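Local coordinates for protein amidase (Bacillus anthracis, PDB 5EWQ) that probably hydrolyses carboxylic acid amides, releasing the free acid and ammonia, at residues G355-L360 / V456-V461. Residues are numbered along the deposited sequence; the frame is centred on the assembly and turned at random.
Sequences GGVDNL and VLLSAV
Val456 O accepts a hydrogen bond from Ala460 N at 3.0 Å, the i to i+4 bond that starts the short helix whose Leu457, Leu458 and Val461 pack on Val357, with Leu457 also reaching Asn359. In this amidase-family alpha/beta fold, built on a mixed central sheet, the helix lies in the link between strands 447-451 and 466-473, while 355-360 is the irregular run leading into helix 360-377. The joint between them is apolar, with 242 Å² buried over both sides, and Val357 supplies the largest single share. Its CG1 lies anti to the backbone N (chi1 -176°), which directs that methyl into the groove between Leu457 and Val461: Leu457 CG and Val461 CG2 each lie 3.9 Å from Val357 CG1. The other branch, Val357 CG2, meets Leu458 CD2 at 3.6 Å, and here the two side chains lie nearly perpendicular, whereas Val357 runs antiparallel to the side chains of Leu457 and Val461. Leu457 and Val461, one turn apart, point their CB atoms at the loop, while Leu458 reaches it with CD2. The two methyls of Leu457 have different partners, since CD2 approaches the backbone at Val357 O (3.7 Å) and CD1 meets Asn359. Helix 418-437 borders both segments: Ser428 OG bonds to Asp358 N and Asn431 ND2 to Gly355 O, while Leu458 packs on Leu436. Asp358, whose CB points away from the short helix, accepts a hydrogen bond from Thr362 N through OD2 in the first turn of helix 360-377. Asn359 occupies the N-cap position of that helix, yet its side chain makes no capping bond; OD1 has a weak bond to Thr226 OG1, and its CB packs on Leu457 CD1 at 3.6 Å.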
# COMPACT_ATOMS: atom_id res chain seq x y z
N GLY A 355 -16.97 -11.11 16.60
CA GLY A 355 -17.73 -10.73 17.78
C GLY A 355 -16.91 -9.96 18.79
O GLY A 355 -15.82 -10.38 19.17
N GLY A 356 -17.43 -8.81 19.22
CA GLY A 356 -16.76 -7.99 20.22
C GLY A 356 -15.54 -7.26 19.68
O GLY A 356 -14.85 -6.58 20.43
N VAL A 357 -15.29 -7.40 18.39
CA VAL A 357 -14.16 -6.73 17.75
C VAL A 357 -14.62 -5.45 17.06
O VAL A 357 -15.12 -5.49 15.93
CB VAL A 357 -13.46 -7.65 16.73
CG1 VAL A 357 -12.23 -6.97 16.16
CG2 VAL A 357 -13.08 -8.97 17.39
N ASP A 358 -14.45 -4.32 17.74
CA ASP A 358 -14.91 -3.04 17.23
C ASP A 358 -13.86 -2.40 16.31
O ASP A 358 -12.66 -2.63 16.47
CB ASP A 358 -15.24 -2.09 18.39
CG ASP A 358 -15.69 -0.73 17.92
OD1 ASP A 358 -16.91 -0.54 17.72
OD2 ASP A 358 -14.83 0.16 17.74
N ASN A 359 -14.33 -1.60 15.36
CA ASN A 359 -13.45 -0.91 14.43
C ASN A 359 -13.80 0.57 14.31
O ASN A 359 -12.92 1.43 14.31
CB ASN A 359 -13.51 -1.58 13.06
CG ASN A 359 -12.45 -1.06 12.11
OD1 ASN A 359 -11.37 -0.65 12.53
ND2 ASN A 359 -12.76 -1.07 10.81
N LEU A 360 -15.10 0.86 14.20
CA LEU A 360 -15.57 2.22 13.96
C LEU A 360 -15.35 3.15 15.15
O LEU A 360 -14.83 4.25 14.99
CB LEU A 360 -17.06 2.20 13.60
CG LEU A 360 -17.43 1.39 12.35
CD1 LEU A 360 -18.90 1.55 12.02
CD2 LEU A 360 -16.56 1.79 11.17
N VAL A 456 -10.60 -9.04 7.18
CA VAL A 456 -9.44 -8.24 7.54
C VAL A 456 -9.57 -7.66 8.95
O VAL A 456 -8.57 -7.35 9.60
CB VAL A 456 -9.22 -7.08 6.54
CG1 VAL A 456 -7.87 -6.43 6.75
CG2 VAL A 456 -9.33 -7.60 5.12
N LEU A 457 -10.81 -7.53 9.41
CA LEU A 457 -11.11 -6.92 10.70
C LEU A 457 -10.33 -7.53 11.86
O LEU A 457 -9.79 -6.82 12.70
CB LEU A 457 -12.61 -7.03 10.99
CG LEU A 457 -13.08 -6.54 12.37
CD1 LEU A 457 -12.71 -5.08 12.58
CD2 LEU A 457 -14.57 -6.75 12.54
N LEU A 458 -10.26 -8.86 11.89
CA LEU A 458 -9.62 -9.56 13.00
C LEU A 458 -8.10 -9.46 12.96
O LEU A 458 -7.46 -9.16 13.96
CB LEU A 458 -10.05 -11.03 13.01
CG LEU A 458 -11.56 -11.28 13.06
CD1 LEU A 458 -11.85 -12.77 13.15
CD2 LEU A 458 -12.19 -10.55 14.23
N SER A 459 -7.52 -9.71 11.78
CA SER A 459 -6.07 -9.73 11.63
C SER A 459 -5.46 -8.34 11.80
O SER A 459 -4.30 -8.21 12.19
CB SER A 459 -5.69 -10.31 10.27
OG SER A 459 -6.29 -9.58 9.21
N ALA A 460 -6.23 -7.31 11.50
CA ALA A 460 -5.75 -5.93 11.62
C ALA A 460 -5.69 -5.50 13.09
O ALA A 460 -4.72 -4.88 13.52
CB ALA A 460 -6.64 -4.99 10.83
N VAL A 461 -6.74 -5.83 13.84
CA VAL A 461 -6.81 -5.47 15.25
C VAL A 461 -5.81 -6.28 16.07
O VAL A 461 -5.13 -5.74 16.95
CB VAL A 461 -8.23 -5.69 15.81
CG1 VAL A 461 -8.26 -5.48 17.32
CG2 VAL A 461 -9.22 -4.77 15.13